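Side-chain contacts in charybdin (PDB 2B7U), which is a single-chain plant ribosome-inactivating protein, built from a mixed six-stranded sheet, a set of packed helices and two small beta hairpins: residues A[39-44]-A[211-216]; A[56-61]-A[76-81]; A[118-123]-A[153-158]; A[191-196]-A[223-228]. All blocks are in the same frame, centred on the assembly; numbering follows the deposited sequence. Where two conformers were deposited one is given.

Contact 1: residues A[39-44]-A[211-216]; sequences YLHGVP and KSNADP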
loop_
_atom_site.group_PDB
_atom_site.type_symbol
_atom_site.label_atom_id
_atom_site.label_comp_id
_atom_site.label_asym_id
_atom_site.label_seq_id
_atom_site.Cartn_x
_atom_site.Cartn_y
_atom_site.Cartn_z
ATOM N N TYR A 39 15.394 7.908 -7.417
ATOM C CA TYR A 39 14.323 8.762 -7.927
ATOM C C TYR A 39 14.339 8.820 -9.441
ATOM O O TYR A 39 15.388 8.871 -10.084
ATOM C CB TYR A 39 14.427 10.184 -7.344
ATOM C CG TYR A 39 14.110 10.250 -5.894
ATOM C CD1 TYR A 39 15.094 9.991 -4.917
ATOM C CD2 TYR A 39 12.842 10.615 -5.459
ATOM C CE1 TYR A 39 14.796 10.057 -3.560
ATOM C CE2 TYR A 39 12.535 10.683 -4.104
ATOM C CZ TYR A 39 13.518 10.397 -3.156
ATOM O OH TYR A 39 13.200 10.473 -1.821
ATOM N N LEU A 40 13.142 8.835 -10.018
ATOM C CA LEU A 40 12.941 8.993 -11.411
ATOM C C LEU A 40 12.050 10.225 -11.660
ATOM O O LEU A 40 10.898 10.210 -11.289
ATOM C CB LEU A 40 12.272 7.738 -11.968
ATOM C CG LEU A 40 11.968 7.866 -13.454
ATOM C CD1 LEU A 40 13.199 8.140 -14.253
ATOM C CD2 LEU A 40 11.235 6.639 -14.020
ATOM N N HIS A 41 12.582 11.300 -12.204
ATOM C CA HIS A 41 11.815 12.527 -12.455
ATOM C C HIS A 41 11.079 12.988 -11.210
ATOM O O HIS A 41 9.912 13.405 -11.274
ATOM C CB HIS A 41 10.874 12.361 -13.638
ATOM C CG HIS A 41 11.599 11.986 -14.879
ATOM N ND1 HIS A 41 11.222 10.941 -15.700
ATOM C CD2 HIS A 41 12.756 12.460 -15.380
ATOM C CE1 HIS A 41 12.096 10.835 -16.689
ATOM N NE2 HIS A 41 13.039 11.740 -16.511
ATOM N N GLY A 42 11.770 12.904 -10.092
ATOM C CA GLY A 42 11.278 13.347 -8.793
ATOM C C GLY A 42 10.404 12.372 -8.039
ATOM O O GLY A 42 9.998 12.664 -6.904
ATOM N N VAL A 43 10.113 11.225 -8.650
ATOM C CA VAL A 43 9.262 10.221 -8.021
ATOM C C VAL A 43 10.116 9.076 -7.451
ATOM O O VAL A 43 10.965 8.503 -8.159
ATOM C CB VAL A 43 8.133 9.740 -8.959
ATOM C CG1 VAL A 43 8.635 9.437 -10.295
ATOM C CG2 VAL A 43 7.339 8.560 -8.339
ATOM N N PRO A 44 9.883 8.732 -6.188
ATOM C CA PRO A 44 10.699 7.710 -5.577
ATOM C C PRO A 44 10.467 6.326 -6.204
ATOM O O PRO A 44 9.336 6.010 -6.593
ATOM C CB PRO A 44 10.246 7.727 -4.109
ATOM C CG PRO A 44 8.947 8.421 -4.102
ATOM C CD PRO A 44 8.912 9.328 -5.263
ATOM N N LYS A 211 10.811 0.279 -17.461
ATOM C CA LYS A 211 11.331 -0.335 -18.688
ATOM C C LYS A 211 11.481 0.737 -19.763
ATOM O O LYS A 211 12.461 0.705 -20.551
ATOM C CB LYS A 211 10.475 -1.544 -19.129
ATOM C CG LYS A 211 11.232 -2.502 -20.027
ATOM C CD LYS A 211 12.223 -3.360 -19.306
ATOM C CE LYS A 211 12.902 -4.316 -20.278
ATOM N NZ LYS A 211 13.924 -5.143 -19.617
ATOM N N SER A 212 10.557 1.701 -19.835
ATOM C CA SER A 212 10.682 2.818 -20.771
ATOM C C SER A 212 11.963 3.619 -20.505
ATOM O O SER A 212 12.658 4.015 -21.452
ATOM C CB SER A 212 9.476 3.746 -20.706
ATOM O OG SER A 212 8.360 3.105 -21.290
ATOM N N ASN A 213 12.286 3.855 -19.239
ATOM C CA ASN A 213 13.478 4.633 -18.879
ATOM C C ASN A 213 14.766 3.884 -19.194
ATOM O O ASN A 213 15.769 4.499 -19.525
ATOM C CB ASN A 213 13.423 5.003 -17.395
ATOM C CG ASN A 213 14.451 6.074 -16.986
ATOM O OD1 ASN A 213 14.433 7.182 -17.485
ATOM N ND2 ASN A 213 15.283 5.749 -16.014
ATOM N N ALA A 214 14.703 2.560 -19.093
ATOM C CA ALA A 214 15.912 1.718 -19.199
ATOM C C ALA A 214 16.218 1.241 -20.577
ATOM O O ALA A 214 17.393 1.053 -20.903
ATOM C CB ALA A 214 15.755 0.489 -18.337
ATOM N N ASP A 215 15.172 0.927 -21.338
ATOM C CA ASP A 215 15.301 0.051 -22.531
ATOM C C ASP A 215 14.808 0.784 -23.771
ATOM O O ASP A 215 13.608 0.930 -23.985
ATOM C CB ASP A 215 14.502 -1.249 -22.301
ATOM C CG ASP A 215 14.644 -2.265 -23.416
ATOM O OD1 ASP A 215 15.261 -1.945 -24.458
ATOM O OD2 ASP A 215 14.114 -3.407 -23.273
ATOM N N PRO A 216 15.743 1.249 -24.638
ATOM C CA PRO A 216 15.356 1.992 -25.806
ATOM C C PRO A 216 14.470 1.230 -26.804
ATOM O O PRO A 216 13.783 1.862 -27.610
ATOM C CB PRO A 216 16.691 2.341 -26.474
ATOM C CG PRO A 216 17.693 2.197 -25.454
ATOM C CD PRO A 216 17.206 1.129 -24.521
#
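Just beyond Asn213, whose amide is packed on Leu40, the carboxylate oxygen Asp215 OD1 receives the backbone N-H groups of Cys217 and Cys254, the two partners of a disulfide. The contact joins the tip of the two-stranded hairpin 38-40/43-45, closed by a type I' turn from Leu40 to Val43, to the C-terminal end of helix 202-214. Leu40 and Val43 exchange a pair of backbone bonds, Leu40 N to Val43 O and Val43 N to Leu40 O, each 2.9 Å. His41 and Gly42 between them take positive phi, a strain that glycine, with no CB, bears easily.

Across the gap, Leu40 holds CG opposite its own nitrogen (chi1 177°), which carries CD1 out to the helix. There the methyl lies over the flat face of the Asn213 amide, equally far, 3.6 Å, from Asn213 CG, OD1 and ND2. The two side chains run past one another in opposite senses. Leucine suits its place because it also touches Ile209 and Leu210 of the same helix and Leu237. Asparagine, at the exposed margin, offers its whole amide plane, oxygen and nitrogen included, to the methyl; no hydrogen bond links the two segments. The helix finishes with Asp215 N bonded to Lys211 O at 2.8 Å, after which Asp215 leaves helical geometry. On the hairpin side the same Leu40 CD1 also rests against the His41 imidazole, 3.7 Å above its plane and displaced toward the rim.

Contact 2: residues A[56-61]-A[76-81]; sequences RGFDLK and DDLVLR
Phe58 reaches Leu78 with the far end of its ring, and its side chain can be traced outward from strand 56-64. At CB the chain turns so that CG lies between the backbone nitrogen and the carbonyl carbon (chi1 67°), and neither CB nor CG comes near segment 76-81. Along the ring the gap closes: Phe58 CD2 is still 5.0 Å from Leu78 CD2, whereas CE2 touches that methyl at 3.9 Å. CZ, at the tip, stays 4.3 Å from Leu78 CD2. The methyl approaches at a slant; Leu78 has two deposited conformers, and the touch is described for one and may differ in the other. Phenylalanine suits the site because its ring also lies nearly parallel to that of Phe10 and packs on Leu31 and Leu35 of helix 21-35; Leu78 leans on Leu35 too.

These residues belong to the mixed six-stranded sheet of the ribosome-inactivating protein fold, in which strand 67-74 lies between strands 56-64 and 80-84. Segment 76-81 carries the chain from the middle strand into the next one. Its bend includes an Asx turn: Val79 N donates to Asp77 OD2 at 3.2 Å, an N-H...O angle of 152°, reaching the oxygen from above the carboxylate plane. Leu78, between them, has positive phi.

At the strand's start the backbones stand apart, with Arg56 O 4.3 Å from Asp76 N. A water spans the opening, 2.9 Å from Arg56 O and 2.9 Å from Asp76 OD1, while the guanidinium of Arg56 turns elsewhere and donates through NH1 to Tyr49 OH.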
loop_
_atom_site.group_PDB
_atom_site.type_symbol
_atom_site.label_atom_id
_atom_site.label_comp_id
_atom_site.label_asym_id
_atom_site.label_seq_id
_atom_site.Cartn_x
_atom_site.Cartn_y
_atom_site.Cartn_z
ATOM N N ARG A 56 12.532 -7.168 2.975
ATOM C CA ARG A 56 12.713 -5.917 3.702
ATOM C C ARG A 56 11.320 -5.424 4.023
ATOM O O ARG A 56 10.462 -5.465 3.154
ATOM C CB ARG A 56 13.378 -4.849 2.822
ATOM C CG ARG A 56 14.820 -5.124 2.376
ATOM C CD ARG A 56 15.402 -3.986 1.504
ATOM N NE ARG A 56 15.633 -2.742 2.241
ATOM C CZ ARG A 56 16.305 -1.697 1.767
ATOM N NH1 ARG A 56 16.834 -1.711 0.550
ATOM N NH2 ARG A 56 16.458 -0.620 2.523
ATOM N N GLY A 57 11.113 -4.926 5.240
ATOM C CA GLY A 57 9.828 -4.348 5.614
ATOM C C GLY A 57 9.974 -3.058 6.384
ATOM O O GLY A 57 11.081 -2.584 6.631
ATOM N N PHE A 58 8.844 -2.471 6.747
ATOM C CA PHE A 58 8.802 -1.343 7.664
ATOM C C PHE A 58 7.543 -1.487 8.516
ATOM O O PHE A 58 6.634 -2.234 8.167
ATOM C CB PHE A 58 8.807 -0.002 6.930
ATOM C CG PHE A 58 7.569 0.275 6.124
ATOM C CD1 PHE A 58 6.580 1.110 6.620
ATOM C CD2 PHE A 58 7.412 -0.269 4.856
ATOM C CE1 PHE A 58 5.447 1.412 5.849
ATOM C CE2 PHE A 58 6.288 0.010 4.091
ATOM C CZ PHE A 58 5.303 0.844 4.588
ATOM N N ASP A 59 7.519 -0.787 9.641
ATOM C CA ASP A 59 6.358 -0.807 10.522
ATOM C C ASP A 59 5.608 0.521 10.525
ATOM O O ASP A 59 6.219 1.599 10.484
ATOM C CB ASP A 59 6.810 -1.115 11.936
ATOM C CG ASP A 59 6.942 -2.589 12.217
ATOM O OD1 ASP A 59 6.646 -3.437 11.337
ATOM O OD2 ASP A 59 7.319 -2.910 13.374
ATOM N N LEU A 60 4.280 0.421 10.536
ATOM C CA LEU A 60 3.377 1.566 10.559
ATOM C C LEU A 60 2.586 1.473 11.859
ATOM O O LEU A 60 1.764 0.592 12.015
ATOM C CB LEU A 60 2.432 1.518 9.356
ATOM C CG LEU A 60 1.258 2.492 9.347
ATOM C CD1 LEU A 60 1.731 3.936 9.358
ATOM C CD2 LEU A 60 0.322 2.197 8.153
ATOM N N LYS A 61 2.862 2.383 12.784
ATOM C CA LYS A 61 2.200 2.379 14.089
ATOM C C LYS A 61 1.086 3.416 14.071
ATOM O O LYS A 61 1.319 4.597 13.769
ATOM C CB LYS A 61 3.215 2.689 15.195
ATOM C CG LYS A 61 2.691 2.503 16.614
ATOM C CD LYS A 61 3.903 2.320 17.544
ATOM C CE LYS A 61 3.590 2.407 18.999
ATOM N NZ LYS A 61 4.870 2.462 19.789
ATOM N N ASP A 76 9.413 -3.402 -0.495
ATOM C CA ASP A 76 9.621 -3.462 -1.938
ATOM C C ASP A 76 8.328 -3.437 -2.744
ATOM O O ASP A 76 8.302 -2.930 -3.849
ATOM C CB ASP A 76 10.528 -4.647 -2.323
ATOM C CG ASP A 76 10.017 -5.980 -1.820
ATOM O OD1 ASP A 76 9.074 -6.019 -0.989
ATOM O OD2 ASP A 76 10.607 -6.995 -2.231
ATOM N N ASP A 77 7.240 -3.977 -2.219
ATOM C CA ASP A 77 5.979 -3.948 -2.956
ATOM C C ASP A 77 4.795 -3.333 -2.215
ATOM O O ASP A 77 3.706 -3.287 -2.772
ATOM C CB ASP A 77 5.656 -5.342 -3.512
ATOM C CG ASP A 77 5.356 -6.348 -2.448
ATOM O OD1 ASP A 77 5.135 -7.543 -2.785
ATOM O OD2 ASP A 77 5.327 -5.981 -1.262
ATOM N N LEU A 78 5.023 -2.820 -1.008
ATOM C CA LEU A 78 4.018 -2.172 -0.181
ATOM C C LEU A 78 2.820 -3.059 0.175
ATOM O O LEU A 78 1.742 -2.572 0.508
ATOM C CB LEU A 78 3.565 -0.843 -0.815
ATOM C CG LEU A 78 4.687 0.174 -0.969
ATOM C CD1 LEU A 78 4.138 1.513 -1.509
ATOM C CD2 LEU A 78 5.463 0.387 0.297
ATOM N N VAL A 79 3.045 -4.364 0.194
ATOM C CA VAL A 79 2.022 -5.311 0.561
ATOM C C VAL A 79 2.016 -5.502 2.090
ATOM O O VAL A 79 3.049 -5.691 2.732
ATOM C CB VAL A 79 2.236 -6.651 -0.154
ATOM C CG1 VAL A 79 1.306 -7.716 0.357
ATOM C CG2 VAL A 79 2.028 -6.490 -1.660
ATOM N N LEU A 80 0.827 -5.446 2.661
ATOM C CA LEU A 80 0.662 -5.646 4.100
ATOM C C LEU A 80 0.974 -7.111 4.438
ATOM O O LEU A 80 0.484 -8.037 3.781
ATOM C CB LEU A 80 -0.772 -5.247 4.491
ATOM C CG LEU A 80 -1.008 -4.711 5.904
ATOM C CD1 LEU A 80 -2.217 -3.799 5.938
ATOM C CD2 LEU A 80 -1.187 -5.886 6.859
ATOM N N ARG A 81 1.792 -7.351 5.462
ATOM C CA ARG A 81 2.129 -8.726 5.832
ATOM C C ARG A 81 1.596 -9.182 7.185
ATOM O O ARG A 81 1.385 -10.388 7.409
ATOM C CB ARG A 81 3.645 -8.935 5.805
ATOM C CG ARG A 81 4.142 -10.376 6.058
ATOM C CD ARG A 81 3.447 -11.396 5.209
ATOM N NE ARG A 81 3.568 -11.110 3.783
ATOM C CZ ARG A 81 2.695 -11.509 2.857
ATOM N NH1 ARG A 81 1.637 -12.244 3.189
ATOM N NH2 ARG A 81 2.884 -11.195 1.590
HETATM O O HOH W 1 9.942 -7.573 1.289
#

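Contact 3: residues A[118-123]-A[153-158]; sequences EELAAA and DRARSL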
loop_
_atom_site.group_PDB
_atom_site.type_symbol
_atom_site.label_atom_id
_atom_site.label_comp_id
_atom_site.label_asym_id
_atom_site.label_seq_id
_atom_site.Cartn_x
_atom_site.Cartn_y
_atom_site.Cartn_z
ATOM N N GLU A 118 -9.226 -9.582 -3.229
ATOM C CA GLU A 118 -10.168 -10.681 -3.415
ATOM C C GLU A 118 -10.299 -11.482 -2.118
ATOM O O GLU A 118 -11.418 -11.796 -1.684
ATOM C CB GLU A 118 -9.693 -11.595 -4.558
ATOM C CG GLU A 118 -10.533 -12.822 -4.818
ATOM C CD GLU A 118 -10.107 -13.559 -6.092
ATOM O OE1 GLU A 118 -9.034 -13.236 -6.659
ATOM O OE2 GLU A 118 -10.846 -14.467 -6.535
ATOM N N GLU A 119 -9.155 -11.808 -1.515
ATOM C CA GLU A 119 -9.136 -12.604 -0.282
ATOM C C GLU A 119 -9.590 -11.797 0.915
ATOM O O GLU A 119 -10.343 -12.302 1.747
ATOM C CB GLU A 119 -7.739 -13.166 -0.026
ATOM C CG GLU A 119 -7.329 -14.197 -1.095
ATOM C CD GLU A 119 -6.330 -15.250 -0.606
ATOM O OE1 GLU A 119 -5.985 -15.257 0.592
ATOM O OE2 GLU A 119 -5.903 -16.094 -1.440
ATOM N N LEU A 120 -9.171 -10.539 0.991
ATOM C CA LEU A 120 -9.599 -9.685 2.108
ATOM C C LEU A 120 -11.081 -9.406 2.058
ATOM O O LEU A 120 -11.737 -9.439 3.087
ATOM C CB LEU A 120 -8.845 -8.353 2.111
ATOM C CG LEU A 120 -7.413 -8.360 2.645
ATOM C CD1 LEU A 120 -6.749 -7.047 2.211
ATOM C CD2 LEU A 120 -7.313 -8.557 4.150
ATOM N N ALA A 121 -11.601 -9.101 0.868
ATOM C CA ALA A 121 -13.038 -8.852 0.716
ATOM C C ALA A 121 -13.873 -10.075 1.095
ATOM O O ALA A 121 -14.903 -9.940 1.730
ATOM C CB ALA A 121 -13.350 -8.418 -0.729
ATOM N N ALA A 122 -13.423 -11.263 0.705
ATOM C CA ALA A 122 -14.133 -12.495 1.082
ATOM C C ALA A 122 -14.127 -12.704 2.587
ATOM O O ALA A 122 -15.139 -13.072 3.153
ATOM C CB ALA A 122 -13.524 -13.686 0.390
ATOM N N ALA A 123 -12.973 -12.485 3.221
ATOM C CA ALA A 123 -12.869 -12.607 4.680
ATOM C C ALA A 123 -13.695 -11.528 5.374
ATOM O O ALA A 123 -14.342 -11.777 6.386
ATOM C CB ALA A 123 -11.412 -12.535 5.126
ATOM N N ASP A 153 -14.000 -8.401 11.194
ATOM C CA ASP A 153 -13.521 -7.130 11.742
ATOM C C ASP A 153 -12.056 -6.921 11.359
ATOM O O ASP A 153 -11.643 -5.806 10.988
ATOM C CB ASP A 153 -13.566 -7.121 13.271
ATOM C CG ASP A 153 -14.969 -6.979 13.862
ATOM O OD1 ASP A 153 -15.915 -6.628 13.154
ATOM O OD2 ASP A 153 -15.099 -7.204 15.093
ATOM N N ARG A 154 -11.260 -7.987 11.466
ATOM C CA ARG A 154 -9.832 -7.879 11.159
ATOM C C ARG A 154 -9.621 -7.573 9.687
ATOM O O ARG A 154 -8.874 -6.648 9.330
ATOM C CB ARG A 154 -9.090 -9.158 11.511
ATOM C CG ARG A 154 -9.043 -9.457 13.000
ATOM C CD ARG A 154 -8.516 -10.872 13.224
ATOM N NE ARG A 154 -8.026 -11.041 14.595
ATOM C CZ ARG A 154 -7.385 -12.113 15.052
ATOM N NH1 ARG A 154 -7.227 -13.199 14.310
ATOM N NH2 ARG A 154 -6.898 -12.098 16.288
ATOM N N ALA A 155 -10.287 -8.336 8.834
ATOM C CA ALA A 155 -10.117 -8.173 7.386
ATOM C C ALA A 155 -10.615 -6.798 6.922
ATOM O O ALA A 155 -9.951 -6.112 6.120
ATOM C CB ALA A 155 -10.825 -9.273 6.651
ATOM N N ARG A 156 -11.755 -6.352 7.437
ATOM C CA ARG A 156 -12.284 -5.056 7.033
ATOM C C ARG A 156 -11.314 -3.954 7.418
ATOM O O ARG A 156 -11.027 -3.023 6.656
ATOM C CB ARG A 156 -13.640 -4.783 7.672
ATOM C CG ARG A 156 -14.285 -3.495 7.158
ATOM C CD ARG A 156 -15.599 -3.209 7.878
ATOM N NE ARG A 156 -16.415 -2.234 7.156
ATOM C CZ ARG A 156 -16.169 -0.927 7.120
ATOM N NH1 ARG A 156 -16.970 -0.108 6.424
ATOM N NH2 ARG A 156 -15.125 -0.437 7.780
ATOM N N SER A 157 -10.797 -4.055 8.633
ATOM C CA SER A 157 -9.900 -3.064 9.137
ATOM C C SER A 157 -8.588 -3.029 8.347
ATOM O O SER A 157 -8.029 -1.949 8.122
ATOM C CB SER A 157 -9.634 -3.326 10.608
ATOM O OG SER A 157 -10.837 -3.220 11.349
ATOM N N LEU A 158 -8.082 -4.206 7.972
ATOM C CA LEU A 158 -6.878 -4.279 7.136
ATOM C C LEU A 158 -7.100 -3.691 5.734
ATOM O O LEU A 158 -6.178 -3.066 5.169
ATOM C CB LEU A 158 -6.358 -5.723 7.079
ATOM C CG LEU A 158 -5.765 -6.253 8.397
ATOM C CD1 LEU A 158 -5.492 -7.778 8.321
ATOM C CD2 LEU A 158 -4.466 -5.522 8.818
#
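Leu120 and Leu158 meet nearly at right angles, so that Leu120 presents a single methyl, CD2, to the base of the other leucine, Leu158 CB, at 4.2 Å. Both leucines place CG beside the backbone nitrogen and opposite the carbonyl carbon. For Leu120 (chi1 -78°) this brings CD2 to the surface of helix 151-170, where it also lies 4.1 Å from Ala155 O. Ala155 points back at helix 117-124, and its CB is 3.6 Å from Ala123 CB, two methyls facing each other. It also abuts the backbone, Ala155 CB lying 3.7 Å from Leu120 O.

Such closeness suits alanine: the helix axes pass 8.3 Å apart, with 137° between their directions, and small side chains on both helices allow the backbones to approach where Leu120 and Ala155 are level. Leucine supplies the longer apolar reach beside them, to Leu158. Phe113 covers Leu120 and Ala123 from a loop, while Leu158 continues into Leu145, Leu80 and Tyr83, tying the helix pair to the sheet.

On the far side of helix 151-170, Ser157 OG bonds to Asp153 O at 2.7 Å. That oxygen also receives Ser157 N, from the opposite face of its carbonyl plane, so the serine hydroxyl is paired within its own helix. No hydrogen bond spans the two segments; their association here rests on dispersion and the burial of methyl groups, which suggests that shape fit, more than polar direction, sets the alignment.

Contact 4: residues A[191-196]-A[223-228]; sequences PQWMQN and QTIYGK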
loop_
_atom_site.group_PDB
_atom_site.type_symbol
_atom_site.label_atom_id
_atom_site.label_comp_id
_atom_site.label_asym_id
_atom_site.label_seq_id
_atom_site.Cartn_x
_atom_site.Cartn_y
_atom_site.Cartn_z
ATOM N N PRO A 191 -13.615 5.885 -5.580
ATOM C CA PRO A 191 -14.153 5.822 -6.938
ATOM C C PRO A 191 -13.701 4.559 -7.664
ATOM O O PRO A 191 -12.565 4.149 -7.510
ATOM C CB PRO A 191 -13.575 7.071 -7.605
ATOM C CG PRO A 191 -13.284 7.995 -6.472
ATOM C CD PRO A 191 -12.848 7.125 -5.366
ATOM N N GLN A 192 -14.586 3.956 -8.452
ATOM C CA GLN A 192 -14.274 2.695 -9.123
ATOM C C GLN A 192 -13.055 2.824 -10.039
ATOM O O GLN A 192 -12.267 1.884 -10.164
ATOM C CB GLN A 192 -15.490 2.169 -9.910
ATOM C CG GLN A 192 -15.332 0.706 -10.349
ATOM C CD GLN A 192 -16.650 0.061 -10.769
ATOM O OE1 GLN A 192 -16.843 -1.153 -10.606
ATOM N NE2 GLN A 192 -17.550 0.860 -11.321
ATOM N N TRP A 193 -12.873 3.979 -10.674
ATOM C CA TRP A 193 -11.738 4.138 -11.581
ATOM C C TRP A 193 -10.404 4.039 -10.836
ATOM O O TRP A 193 -9.398 3.550 -11.376
ATOM C CB TRP A 193 -11.843 5.428 -12.382
ATOM C CG TRP A 193 -11.505 6.718 -11.700
ATOM C CD1 TRP A 193 -12.377 7.571 -11.065
ATOM C CD2 TRP A 193 -10.220 7.329 -11.625
ATOM N NE1 TRP A 193 -11.693 8.670 -10.599
ATOM C CE2 TRP A 193 -10.370 8.550 -10.936
ATOM C CE3 TRP A 193 -8.950 6.968 -12.074
ATOM C CZ2 TRP A 193 -9.295 9.399 -10.689
ATOM C CZ3 TRP A 193 -7.894 7.824 -11.835
ATOM C CH2 TRP A 193 -8.074 9.016 -11.146
ATOM N N MET A 194 -10.388 4.521 -9.596
ATOM C CA MET A 194 -9.192 4.415 -8.755
ATOM C C MET A 194 -8.921 2.962 -8.365
ATOM O O MET A 194 -7.765 2.541 -8.290
ATOM C CB MET A 194 -9.311 5.311 -7.524
ATOM C CG MET A 194 -9.302 6.756 -7.877
ATOM S SD MET A 194 -9.344 7.846 -6.446
ATOM C CE MET A 194 -9.508 9.418 -7.303
ATOM N N GLN A 195 -9.956 2.177 -8.112
ATOM C CA GLN A 195 -9.750 0.734 -7.923
ATOM C C GLN A 195 -9.248 0.037 -9.201
ATOM O O GLN A 195 -8.210 -0.658 -9.231
ATOM C CB GLN A 195 -11.051 0.079 -7.467
ATOM C CG GLN A 195 -10.895 -1.414 -7.240
ATOM C CD GLN A 195 -12.214 -2.100 -7.053
ATOM O OE1 GLN A 195 -13.096 -2.018 -7.909
ATOM N NE2 GLN A 195 -12.365 -2.783 -5.942
ATOM N N ASN A 196 -9.961 0.230 -10.296
ATOM C CA ASN A 196 -9.752 -0.600 -11.465
ATOM C C ASN A 196 -8.680 -0.110 -12.427
ATOM O O ASN A 196 -8.001 -0.914 -13.125
ATOM C CB ASN A 196 -11.056 -0.721 -12.246
ATOM C CG ASN A 196 -12.136 -1.461 -11.506
ATOM O OD1 ASN A 196 -13.318 -1.363 -11.864
ATOM N ND2 ASN A 196 -11.758 -2.225 -10.501
ATOM N N GLN A 223 -2.244 4.049 -22.473
ATOM C CA GLN A 223 -3.151 3.477 -21.496
ATOM C C GLN A 223 -4.336 4.416 -21.338
ATOM O O GLN A 223 -4.207 5.613 -21.547
ATOM C CB GLN A 223 -2.436 3.335 -20.163
ATOM C CG GLN A 223 -1.164 2.518 -20.260
ATOM C CD GLN A 223 -1.422 1.074 -20.541
ATOM O OE1 GLN A 223 -2.212 0.429 -19.849
ATOM N NE2 GLN A 223 -0.778 0.543 -21.579
ATOM N N THR A 224 -5.481 3.874 -20.962
ATOM C CA THR A 224 -6.638 4.708 -20.669
ATOM C C THR A 224 -6.873 4.688 -19.164
ATOM O O THR A 224 -7.023 3.616 -18.562
ATOM C CB THR A 224 -7.858 4.198 -21.438
ATOM O OG1 THR A 224 -7.585 4.266 -22.839
ATOM C CG2 THR A 224 -9.065 5.051 -21.123
ATOM N N ILE A 225 -6.972 5.880 -18.570
ATOM C CA ILE A 225 -7.228 6.060 -17.130
ATOM C C ILE A 225 -8.290 7.142 -16.965
ATOM O O ILE A 225 -8.160 8.209 -17.555
ATOM C CB ILE A 225 -5.964 6.486 -16.354
ATOM C CG1 ILE A 225 -4.891 5.403 -16.474
ATOM C CG2 ILE A 225 -6.300 6.774 -14.888
ATOM C CD1 ILE A 225 -3.553 5.750 -15.841
ATOM N N TYR A 226 -9.316 6.844 -16.176
ATOM C CA TYR A 226 -10.437 7.777 -15.948
ATOM C C TYR A 226 -10.968 8.309 -17.282
ATOM O O TYR A 226 -11.293 9.490 -17.401
ATOM C CB TYR A 226 -9.980 8.949 -15.078
ATOM C CG TYR A 226 -11.061 9.714 -14.330
ATOM C CD1 TYR A 226 -10.798 10.980 -13.821
ATOM C CD2 TYR A 226 -12.316 9.179 -14.111
ATOM C CE1 TYR A 226 -11.762 11.687 -13.113
ATOM C CE2 TYR A 226 -13.290 9.887 -13.409
ATOM C CZ TYR A 226 -13.002 11.138 -12.911
ATOM O OH TYR A 226 -13.984 11.846 -12.215
ATOM N N GLY A 227 -11.069 7.432 -18.276
ATOM C CA GLY A 227 -11.613 7.791 -19.571
ATOM C C GLY A 227 -10.734 8.662 -20.461
ATOM O O GLY A 227 -11.180 9.120 -21.521
ATOM N N LYS A 228 -9.477 8.862 -20.065
ATOM C CA LYS A 228 -8.537 9.701 -20.800
ATOM C C LYS A 228 -7.374 8.852 -21.293
ATOM O O LYS A 228 -6.912 7.971 -20.567
ATOM C CB LYS A 228 -7.968 10.773 -19.895
ATOM C CG LYS A 228 -8.973 11.734 -19.326
ATOM C CD LYS A 228 -8.344 12.623 -18.220
ATOM C CE LYS A 228 -6.915 13.150 -18.535
ATOM N NZ LYS A 228 -5.758 12.405 -17.867
#
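Trp193 swings its indole to the side between backbone nitrogen and carbonyl carbon (chi1 77°), while Tyr226 extends opposite its own nitrogen (chi1 -158°), and the two rings come to lie flat on each other. The tyrosine stands on the type I' turn, Ile225 to Lys228, of the two-stranded antiparallel hairpin 223-225/228-230; the tryptophan is in the first turn of helix 192-199. Their overlap is a face-to-face stack: the phenol centroid of Tyr226 lies 3.7 Å from that of the five-membered indole ring of Trp193, with the planes only 9° apart. Toward the root of the tyrosine, its CB sits over the six-membered ring, 3.9 Å from the centroid, a CH-pi contact. The indole thus receives both the ring and the methylene of one residue. Its opposite face is covered by Met194 CG from the same helix, so the tryptophan plane is held on two sides.

Large flat groups suit this junction because they meet over a broad surface; no hydrogen bond joins these two segments, although Asp197 of the same helix accepts from Tyr226 N through OD2. Ile225 adds a branched aliphatic wall, its CG2 touching Trp193 CZ3 at 3.6 Å, and is itself packed on Phe205 and Phe239. Tyr226 has positive phi, as the turn demands. A bound MES molecule, probably from the crystallisation liquor, lies beside the Tyr226 side chain, and its O3S pairs with the ammonium of Lys228. Within the stack, Trp193 CD1 lies 3.4 Å from both Tyr226 CE2 and Tyr226 CD2.

From the N terminus, hairpin segment 39-44 opens the longest loop, closed only when contact 1 reaches the end of helix 202-214. Contacts 2 and 3 are nested within it, one after the other: contact 2 closes a short excursion inside the six-stranded sheet, and contact 3 brings helix 117-124 back to helix 151-170. These two touch, Leu80 CD2 meeting Leu158 CD2 at 3.8 Å, so sheet and helices pack on each other there. Contact 4 opens at segment 191-196 before contact 1 closes and ends afterwards at 223-228; the two loops cross, linking the C-terminal hairpin to the helical part. Contacts 1 and 3 lie on opposite sides of the chain's centre, their own centres about 34 Å apart.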